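Local coordinates for protein flavodoxin (Bacillus cereus, PDB 6GAQ) that binds flavin mononucleotide (FMN) and probably serves as a low-potential electron donor to a number of redox enzymes, at residues 10-15 against 54-59; 80-85 against 114-119; 43-48 against 73-78. All coordinates share one frame; numbering follows the deposited sequence.

In the fold
The three contacts lie within one flavodoxin fold, a five-stranded parallel sheet flanked by helices. Contact 1 pairs strands 11-16 and 58-63, with its centre about 15 Å from that of contact 3 and about 14 Å from that of contact 2. Strand 40-44, which leads into contact 3, pairs with the other edge of 11-16: Gln-43 N lies 2.9 Å from Ile-13 O in a probable hydrogen bond, and Leu-12 packs on Met-48. Helix 73-81 runs from contact 3 into contact 2; these two centres are about 13 Å apart. Contact 3 is nearest the cofactor: the Glu-74 side chain is about 7 Å from FMN. Contacts 1 and 2 lie away from it.

Contact 1 (10-15 against 54-59); sequences KILIAY and LAYDGI
Leu-12 carries CG anti to its backbone N (chi1 152°), while Tyr-56 places CG anti to its own carbonyl carbon, beside the backbone N (chi1 -63°), and the two side chains meet over the tyrosine ring. Leu-12 CB stands almost exactly on the ring normal, 3.3 Å from the centroid of the Tyr-56 ring, a tight CH-pi contact. Beyond it the CD2 branch of Leu-12 reaches CE2 of Tyr-56 at 3.7 Å. Leucine suits this place because CB covers the ring centre and the branching at CG lets its CD2 cover the CD2/CE2 side of the ring as well.

Beside the ring's edge, where Lys-10 O lies, the backbones pair. Gly-58 N donates to Lys-10 O at 2.8 Å in a nearly straight bond (174°), and Asp-57 N adds a weak, bent one to the same oxygen at 2.6 Å. Leu-12 N in turn donates to Gly-58 O at 2.9 Å. This is the parallel pairing of strands 11-16 and 58-63, neighbours in the 2-1-3-4-5 sheet of the flavodoxin fold, with strand 40-44 bonded to the far side of 11-16. On one face of the sheet Ile-11, which also packs on Leu-33 of helix 21-35, is matched by Gly-58; with no side chain, the glycine puts nothing against CG1 of Ile-11, where a beta carbon would be tight. The other face holds Leu-12 and Ile-59, whose CD2 and CG2 respectively are 4.2 Å apart.

Just before the two strands Lys-10 and Asp-57 pass each other obliquely, with CG of the lysine 3.5 Å from OD1 of the aspartate. Lys-10 NZ remains 4.6 Å from Asp-57 OD1, so the opposite charges probably attract without forming a salt bridge.

Contact 2 (80-85 against 114-119); sequences DDLENI and ERLVER
Arg-119 reaches across to the 80-85 segment. Its NE makes a weak, bent hydrogen bond to Ile-85 O at 2.8 Å. Glu-83 O lies over a face of the same guanidinium, where no N-H points well at it. Glu-83, its CG anti to the backbone N (chi1 -178°), spans both arginines with its carboxylate: OE2 forms a salt bridge to Arg-119 NH1 at 3.6 Å, and OE1 a long one to Arg-115 NH2 at 3.7 Å. The carboxylate plane is nearly perpendicular to both guanidiniums (87° to Arg-115, 82° to Arg-119). OE1 sits above the Arg-115 plane, a link of charge alone.

These groups join the segments where helices 73-81 and 107-117 run out into the loops that follow, connected through strand 91-98 in the beta-alpha topology of flavodoxins. Leu-82 CD1 packs 3.6 Å from Arg-115 CG as the side chains slide past each other in opposite directions; arginine suits the place by packing CG and CD on Leu-82 while its guanidinium reaches the carboxylates.

Further out, Glu-118 OE1 holds Arg-115 NH1 in a 2.7 Å salt bridge, completing a salt-bridge network with Glu-83 and Arg-119, while His-79 O accepts a hydrogen bond from Arg-115 NE.

Contact 3 (43-48 against 73-78); sequences QEMEGM and FEAEDF
Met-45 lies across Phe-78 at about a right angle, and every part of its chain beyond the backbone but CG has a partner in helix 73-81. CB sits over one face of the Phe-78 ring, displaced toward the rim, in a CH-pi contact 4.1 Å from the ring centroid. CG takes the crowded position between the backbone N and the carbonyl carbon (chi1 61°). SD comes next, 3.6 Å from CB of Ala-75 and obliquely placed to the ring as a Met-aromatic contact. A bend at chi3 (44°) then brings CE back to 3.7 Å from Phe-78 CD2. The unbranched, flexible methionine suits this curved path, and the small alanine allows the sulfur close to the helix.

Met-48 approaches the same ring from another direction. Its O lies in the ring plane, 3.5 Å from CD1 of Phe-78, where the weakly positive C-H edge suits a carbonyl. Its extended side chain runs beside the phenylalanine, with SD 4.2 Å from Phe-78 CE1 in a second Met-aromatic contact.

A type II beta turn from Met-45 to Met-48 sets both methionines around the one ring, with Gly-47 at its third position, where phi is positive (64°). Nearby, Glu-74 CB approaches Glu-46 CB to 4.3 Å, and Glu-74 sends OE1 to Tyr-64 OH in a hydrogen bond.

The turn follows strand 40-44 and lies against residues 74-78 of helix 73-81, while Phe-112 of helix 107-117 touches Met-45, Ala-75 and Phe-78, and the sheet meets them through Ala-16, Leu-61 and Ser-63.

Contact 1 (10-15 against 54-59)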
loop_
_atom_site.group_PDB
_atom_site.type_symbol
_atom_site.label_atom_id
_atom_site.label_comp_id
_atom_site.label_asym_id
_atom_site.label_seq_id
_atom_site.Cartn_x
_atom_site.Cartn_y
_atom_site.Cartn_z
ATOM N N LYS A 10 7.524 6.103 12.251
ATOM C CA LYS A 10 6.173 6.621 12.072
ATOM C C LYS A 10 5.388 5.859 11.011
ATOM O O LYS A 10 4.567 5.000 11.345
ATOM C CB LYS A 10 6.218 8.107 11.720
ATOM C CG LYS A 10 5.132 8.903 12.407
ATOM C CD LYS A 10 5.381 10.388 12.310
ATOM C CE LYS A 10 4.353 11.136 13.126
ATOM N NZ LYS A 10 3.004 10.511 13.016
ATOM N N ILE A 11 5.612 6.175 9.739
ATOM C CA ILE A 11 4.837 5.614 8.638
ATOM C C ILE A 11 5.737 4.723 7.795
ATOM O O ILE A 11 6.872 5.092 7.472
ATOM C CB ILE A 11 4.193 6.720 7.779
ATOM C CG1 ILE A 11 3.240 7.562 8.628
ATOM C CG2 ILE A 11 3.447 6.115 6.599
ATOM C CD1 ILE A 11 2.462 8.594 7.839
ATOM N N LEU A 12 5.225 3.545 7.442
ATOM C CA LEU A 12 5.944 2.581 6.623
ATOM C C LEU A 12 5.196 2.354 5.318
ATOM O O LEU A 12 3.970 2.195 5.313
ATOM C CB LEU A 12 6.118 1.250 7.364
ATOM C CG LEU A 12 6.230 -0.017 6.511
ATOM C CD1 LEU A 12 7.595 -0.107 5.843
ATOM C CD2 LEU A 12 5.957 -1.256 7.350
ATOM N N ILE A 13 5.939 2.337 4.215
ATOM C CA ILE A 13 5.392 2.055 2.893
ATOM C C ILE A 13 6.043 0.764 2.411
ATOM O O ILE A 13 7.200 0.765 1.976
ATOM C CB ILE A 13 5.631 3.202 1.905
ATOM C CG1 ILE A 13 4.999 4.494 2.423
ATOM C CG2 ILE A 13 5.068 2.849 0.536
ATOM C CD1 ILE A 13 5.326 5.708 1.586
ATOM N N ALA A 14 5.306 -0.340 2.493
ATOM C CA ALA A 14 5.761 -1.632 1.997
ATOM C C ALA A 14 5.050 -1.923 0.682
ATOM O O ALA A 14 3.816 -1.960 0.636
ATOM C CB ALA A 14 5.492 -2.740 3.016
ATOM N N TYR A 15 5.822 -2.122 -0.384
ATOM C CA TYR A 15 5.262 -2.263 -1.718
ATOM C C TYR A 15 5.817 -3.499 -2.411
ATOM O O TYR A 15 6.956 -3.912 -2.173
ATOM C CB TYR A 15 5.537 -1.015 -2.579
ATOM C CG TYR A 15 6.982 -0.844 -2.996
ATOM C CD1 TYR A 15 7.443 -1.351 -4.206
ATOM C CD2 TYR A 15 7.883 -0.166 -2.185
ATOM C CE1 TYR A 15 8.761 -1.195 -4.591
ATOM C CE2 TYR A 15 9.203 -0.005 -2.562
ATOM C CZ TYR A 15 9.637 -0.520 -3.766
ATOM O OH TYR A 15 10.949 -0.362 -4.147
ATOM N N LEU A 54 4.782 -3.371 13.523
ATOM C CA LEU A 54 4.312 -2.907 14.822
ATOM C C LEU A 54 5.160 -1.785 15.406
ATOM O O LEU A 54 4.750 -1.176 16.400
ATOM C CB LEU A 54 4.254 -4.080 15.795
ATOM C CG LEU A 54 3.527 -5.304 15.233
ATOM C CD1 LEU A 54 3.593 -6.482 16.192
ATOM C CD2 LEU A 54 2.087 -4.938 14.914
ATOM N N ALA A 55 6.323 -1.494 14.821
ATOM C CA ALA A 55 7.125 -0.367 15.277
ATOM C C ALA A 55 6.582 0.968 14.789
ATOM O O ALA A 55 6.965 2.011 15.327
ATOM C CB ALA A 55 8.575 -0.528 14.817
ATOM N N TYR A 56 5.693 0.956 13.801
ATOM C CA TYR A 56 5.215 2.163 13.147
ATOM C C TYR A 56 3.870 2.603 13.712
ATOM O O TYR A 56 3.124 1.814 14.299
ATOM C CB TYR A 56 5.093 1.937 11.638
ATOM C CG TYR A 56 6.405 1.631 10.959
ATOM C CD1 TYR A 56 7.236 2.654 10.523
ATOM C CD2 TYR A 56 6.815 0.320 10.755
ATOM C CE1 TYR A 56 8.440 2.381 9.902
ATOM C CE2 TYR A 56 8.018 0.036 10.133
ATOM C CZ TYR A 56 8.826 1.071 9.708
ATOM O OH TYR A 56 10.024 0.795 9.090
ATOM N N ASP A 57 3.572 3.889 13.527
ATOM C CA ASP A 57 2.246 4.416 13.820
ATOM C C ASP A 57 1.311 4.307 12.624
ATOM O O ASP A 57 0.103 4.110 12.803
ATOM C CB ASP A 57 2.342 5.878 14.265
ATOM C CG ASP A 57 3.435 6.106 15.290
ATOM O OD1 ASP A 57 4.520 6.592 14.908
ATOM O OD2 ASP A 57 3.209 5.801 16.480
ATOM N N GLY A 58 1.846 4.430 11.416
ATOM C CA GLY A 58 1.065 4.233 10.212
ATOM C C GLY A 58 1.761 3.274 9.276
ATOM O O GLY A 58 2.988 3.164 9.259
ATOM N N ILE A 59 0.956 2.558 8.493
ATOM C CA ILE A 59 1.457 1.557 7.558
ATOM C C ILE A 59 0.660 1.661 6.266
ATOM O O ILE A 59 -0.573 1.603 6.287
ATOM C CB ILE A 59 1.356 0.129 8.129
ATOM C CG1 ILE A 59 2.220 -0.017 9.383
ATOM C CG2 ILE A 59 1.761 -0.892 7.076
ATOM C CD1 ILE A 59 1.566 -0.829 10.477
#

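Contact 2 (80-85 against 114-119)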
loop_
_atom_site.group_PDB
_atom_site.type_symbol
_atom_site.label_atom_id
_atom_site.label_comp_id
_atom_site.label_asym_id
_atom_site.label_seq_id
_atom_site.Cartn_x
_atom_site.Cartn_y
_atom_site.Cartn_z
ATOM N N ASP A 80 -0.088 -13.808 3.678
ATOM C CA ASP A 80 -0.272 -14.895 4.632
ATOM C C ASP A 80 0.567 -14.678 5.885
ATOM O O ASP A 80 0.166 -15.090 6.980
ATOM C CB ASP A 80 0.082 -16.236 3.985
ATOM C CG ASP A 80 -0.950 -16.685 2.966
ATOM O OD1 ASP A 80 -2.013 -16.038 2.863
ATOM O OD2 ASP A 80 -0.696 -17.690 2.269
ATOM N N ASP A 81 1.727 -14.031 5.743
ATOM C CA ASP A 81 2.591 -13.755 6.887
ATOM C C ASP A 81 1.924 -12.844 7.908
ATOM O O ASP A 81 2.287 -12.884 9.089
ATOM C CB ASP A 81 3.900 -13.124 6.409
ATOM C CG ASP A 81 5.015 -13.248 7.424
ATOM O OD1 ASP A 81 4.815 -13.928 8.452
ATOM O OD2 ASP A 81 6.094 -12.664 7.192
ATOM N N LEU A 82 0.959 -12.027 7.484
ATOM C CA LEU A 82 0.279 -11.128 8.407
ATOM C C LEU A 82 -0.631 -11.863 9.381
ATOM O O LEU A 82 -1.079 -11.253 10.355
ATOM C CB LEU A 82 -0.534 -10.093 7.625
ATOM C CG LEU A 82 0.258 -9.016 6.879
ATOM C CD1 LEU A 82 -0.531 -8.487 5.691
ATOM C CD2 LEU A 82 0.634 -7.879 7.810
ATOM N N GLU A 83 -0.884 -13.157 9.160
ATOM C CA GLU A 83 -1.910 -13.882 9.906
ATOM C C GLU A 83 -1.683 -13.849 11.414
ATOM O O GLU A 83 -2.640 -13.982 12.186
ATOM C CB GLU A 83 -1.971 -15.332 9.412
ATOM C CG GLU A 83 -3.028 -16.208 10.078
ATOM C CD GLU A 83 -4.443 -15.757 9.779
ATOM O OE1 GLU A 83 -4.677 -15.216 8.677
ATOM O OE2 GLU A 83 -5.324 -15.944 10.646
ATOM N N ASN A 84 -0.443 -13.654 11.856
ATOM C CA ASN A 84 -0.079 -13.838 13.256
ATOM C C ASN A 84 0.443 -12.558 13.900
ATOM O O ASN A 84 1.412 -12.586 14.661
ATOM C CB ASN A 84 0.957 -14.949 13.401
ATOM C CG ASN A 84 0.335 -16.328 13.416
ATOM O OD1 ASN A 84 -0.874 -16.482 13.246
ATOM N ND2 ASN A 84 1.162 -17.345 13.633
ATOM N N ILE A 85 -0.189 -11.419 13.625
ATOM C CA ILE A 85 0.172 -10.166 14.284
ATOM C C ILE A 85 -1.086 -9.353 14.551
ATOM O O ILE A 85 -2.033 -9.366 13.757
ATOM C CB ILE A 85 1.184 -9.335 13.464
ATOM C CG1 ILE A 85 0.774 -9.256 11.995
ATOM C CG2 ILE A 85 2.591 -9.888 13.613
ATOM C CD1 ILE A 85 1.331 -8.044 11.294
ATOM N N GLU A 114 -8.849 -6.012 3.247
ATOM C CA GLU A 114 -9.551 -6.948 4.118
ATOM C C GLU A 114 -8.606 -7.556 5.145
ATOM O O GLU A 114 -8.964 -7.693 6.320
ATOM C CB GLU A 114 -10.212 -8.049 3.288
ATOM C CG GLU A 114 -11.281 -7.557 2.329
ATOM C CD GLU A 114 -11.654 -8.602 1.297
ATOM O OE1 GLU A 114 -11.005 -9.670 1.271
ATOM O OE2 GLU A 114 -12.594 -8.359 0.513
ATOM N N ARG A 115 -7.394 -7.921 4.720
ATOM C CA ARG A 115 -6.447 -8.552 5.632
ATOM C C ARG A 115 -6.045 -7.606 6.757
ATOM O O ARG A 115 -5.989 -8.010 7.924
ATOM C CB ARG A 115 -5.217 -9.030 4.861
ATOM C CG ARG A 115 -4.027 -9.390 5.737
ATOM C CD ARG A 115 -4.331 -10.573 6.646
ATOM N NE ARG A 115 -4.093 -11.854 5.988
ATOM C CZ ARG A 115 -5.011 -12.807 5.851
ATOM N NH1 ARG A 115 -6.235 -12.625 6.328
ATOM N NH2 ARG A 115 -4.705 -13.943 5.239
ATOM N N LEU A 116 -5.767 -6.342 6.430
ATOM C CA LEU A 116 -5.385 -5.383 7.462
ATOM C C LEU A 116 -6.523 -5.152 8.449
ATOM O O LEU A 116 -6.296 -5.068 9.661
ATOM C CB LEU A 116 -4.947 -4.066 6.822
ATOM C CG LEU A 116 -3.625 -4.107 6.052
ATOM C CD1 LEU A 116 -3.253 -2.726 5.536
ATOM C CD2 LEU A 116 -2.513 -4.676 6.920
ATOM N N VAL A 117 -7.756 -5.048 7.948
ATOM C CA VAL A 117 -8.907 -4.908 8.835
ATOM C C VAL A 117 -9.132 -6.195 9.620
ATOM O O VAL A 117 -9.501 -6.164 10.801
ATOM C CB VAL A 117 -10.155 -4.503 8.028
ATOM C CG1 VAL A 117 -11.395 -4.521 8.908
ATOM C CG2 VAL A 117 -9.961 -3.126 7.413
ATOM N N GLU A 118 -8.893 -7.345 8.984
ATOM C CA GLU A 118 -9.025 -8.638 9.648
ATOM C C GLU A 118 -8.074 -8.797 10.828
ATOM O O GLU A 118 -8.238 -9.738 11.613
ATOM C CB GLU A 118 -8.786 -9.763 8.636
ATOM C CG GLU A 118 -9.413 -11.102 8.991
ATOM C CD GLU A 118 -9.295 -12.112 7.865
ATOM O OE1 GLU A 118 -8.787 -11.741 6.784
ATOM O OE2 GLU A 118 -9.703 -13.275 8.060
ATOM N N ARG A 119 -7.094 -7.903 10.978
ATOM C CA ARG A 119 -6.096 -8.009 12.036
ATOM C C ARG A 119 -6.110 -6.805 12.973
ATOM O O ARG A 119 -5.154 -6.601 13.728
ATOM C CB ARG A 119 -4.707 -8.202 11.429
ATOM C CG ARG A 119 -4.568 -9.512 10.677
ATOM C CD ARG A 119 -3.769 -10.523 11.462
ATOM N NE ARG A 119 -4.300 -10.739 12.803
ATOM C CZ ARG A 119 -4.992 -11.813 13.166
ATOM N NH1 ARG A 119 -5.238 -12.776 12.288
ATOM N NH2 ARG A 119 -5.437 -11.925 14.410
#

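Contact 3 (43-48 against 73-78)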
loop_
_atom_site.group_PDB
_atom_site.type_symbol
_atom_site.label_atom_id
_atom_site.label_comp_id
_atom_site.label_asym_id
_atom_site.label_seq_id
_atom_site.Cartn_x
_atom_site.Cartn_y
_atom_site.Cartn_z
ATOM N N GLN A 43 10.043 0.314 1.840
ATOM C CA GLN A 43 10.569 -1.043 1.797
ATOM C C GLN A 43 9.777 -1.891 0.814
ATOM O O GLN A 43 8.600 -1.633 0.552
ATOM C CB GLN A 43 10.527 -1.709 3.181
ATOM C CG GLN A 43 11.581 -1.219 4.154
ATOM C CD GLN A 43 11.675 -2.093 5.391
ATOM O OE1 GLN A 43 10.937 -3.067 5.536
ATOM N NE2 GLN A 43 12.586 -1.745 6.293
ATOM N N GLU A 44 10.440 -2.910 0.273
ATOM C CA GLU A 44 9.752 -3.958 -0.464
ATOM C C GLU A 44 9.202 -4.992 0.511
ATOM O O GLU A 44 9.808 -5.284 1.546
ATOM C CB GLU A 44 10.693 -4.627 -1.468
ATOM C CG GLU A 44 11.607 -3.664 -2.215
ATOM C CD GLU A 44 12.371 -4.337 -3.343
ATOM O OE1 GLU A 44 11.973 -5.447 -3.754
ATOM O OE2 GLU A 44 13.371 -3.757 -3.817
ATOM N N MET A 45 8.035 -5.546 0.179
ATOM C CA MET A 45 7.361 -6.459 1.094
ATOM C C MET A 45 7.823 -7.903 0.952
ATOM O O MET A 45 7.552 -8.715 1.843
ATOM C CB MET A 45 5.845 -6.391 0.895
ATOM C CG MET A 45 5.372 -6.787 -0.490
ATOM S SD MET A 45 3.585 -7.022 -0.548
ATOM C CE MET A 45 3.028 -5.600 0.388
ATOM N N GLU A 46 8.502 -8.243 -0.139
ATOM C CA GLU A 46 9.053 -9.581 -0.280
ATOM C C GLU A 46 10.186 -9.792 0.718
ATOM O O GLU A 46 10.974 -8.884 0.998
ATOM C CB GLU A 46 9.548 -9.802 -1.714
ATOM C CG GLU A 46 10.456 -11.014 -1.910
ATOM C CD GLU A 46 11.902 -10.728 -1.561
ATOM O OE1 GLU A 46 12.320 -9.552 -1.631
ATOM O OE2 GLU A 46 12.610 -11.679 -1.179
ATOM N N GLY A 47 10.257 -11.005 1.268
ATOM C CA GLY A 47 11.311 -11.359 2.202
ATOM C C GLY A 47 11.259 -10.553 3.482
ATOM O O GLY A 47 12.175 -10.605 4.308
ATOM N N MET A 48 10.173 -9.807 3.648
ATOM C CA MET A 48 9.987 -8.901 4.771
ATOM C C MET A 48 9.120 -9.590 5.817
ATOM O O MET A 48 7.950 -9.893 5.557
ATOM C CB MET A 48 9.341 -7.598 4.300
ATOM C CG MET A 48 8.912 -6.656 5.408
ATOM S SD MET A 48 8.057 -5.212 4.749
ATOM C CE MET A 48 7.855 -4.231 6.232
ATOM N N PHE A 73 3.018 -13.672 -6.717
ATOM C CA PHE A 73 3.712 -14.691 -5.934
ATOM C C PHE A 73 4.499 -14.090 -4.776
ATOM O O PHE A 73 4.638 -14.721 -3.723
ATOM C CB PHE A 73 4.647 -15.484 -6.847
ATOM C CG PHE A 73 5.197 -14.678 -7.992
ATOM C CD1 PHE A 73 4.825 -14.962 -9.294
ATOM C CD2 PHE A 73 6.082 -13.634 -7.766
ATOM C CE1 PHE A 73 5.324 -14.224 -10.351
ATOM C CE2 PHE A 73 6.585 -12.890 -8.820
ATOM C CZ PHE A 73 6.204 -13.186 -10.114
ATOM N N GLU A 74 5.008 -12.871 -4.951
ATOM C CA GLU A 74 5.852 -12.242 -3.941
ATOM C C GLU A 74 5.042 -11.723 -2.761
ATOM O O GLU A 74 5.552 -11.672 -1.635
ATOM C CB GLU A 74 6.635 -11.098 -4.580
ATOM C CG GLU A 74 5.842 -10.391 -5.674
ATOM C CD GLU A 74 6.697 -9.496 -6.544
ATOM O OE1 GLU A 74 6.929 -9.855 -7.717
ATOM O OE2 GLU A 74 7.128 -8.428 -6.059
ATOM N N ALA A 75 3.790 -11.326 -2.996
ATOM C CA ALA A 75 2.975 -10.675 -1.980
ATOM C C ALA A 75 2.089 -11.633 -1.200
ATOM O O ALA A 75 1.685 -11.300 -0.080
ATOM C CB ALA A 75 2.094 -9.593 -2.619
ATOM N N GLU A 76 1.771 -12.805 -1.757
ATOM C CA GLU A 76 0.934 -13.755 -1.032
ATOM C C GLU A 76 1.643 -14.296 0.202
ATOM O O GLU A 76 0.996 -14.548 1.226
ATOM C CB GLU A 76 0.512 -14.902 -1.952
ATOM C CG GLU A 76 -0.406 -15.919 -1.286
ATOM C CD GLU A 76 -0.903 -16.978 -2.249
ATOM O OE1 GLU A 76 -0.706 -16.812 -3.471
ATOM O OE2 GLU A 76 -1.489 -17.978 -1.783
ATOM N N ASP A 77 2.963 -14.480 0.128
ATOM C CA ASP A 77 3.714 -14.909 1.302
ATOM C C ASP A 77 3.649 -13.857 2.401
ATOM O O ASP A 77 3.397 -14.177 3.568
ATOM C CB ASP A 77 5.165 -15.206 0.921
ATOM C CG ASP A 77 5.841 -16.152 1.894
ATOM O OD1 ASP A 77 5.124 -16.912 2.580
ATOM O OD2 ASP A 77 7.088 -16.138 1.976
ATOM N N PHE A 78 3.865 -12.588 2.043
ATOM C CA PHE A 78 3.748 -11.511 3.022
ATOM C C PHE A 78 2.312 -11.345 3.503
ATOM O O PHE A 78 2.086 -11.011 4.673
ATOM C CB PHE A 78 4.261 -10.199 2.427
ATOM C CG PHE A 78 4.011 -8.998 3.297
ATOM C CD1 PHE A 78 4.870 -8.693 4.341
ATOM C CD2 PHE A 78 2.920 -8.175 3.073
ATOM C CE1 PHE A 78 4.643 -7.591 5.144
ATOM C CE2 PHE A 78 2.687 -7.072 3.874
ATOM C CZ PHE A 78 3.551 -6.780 4.910
#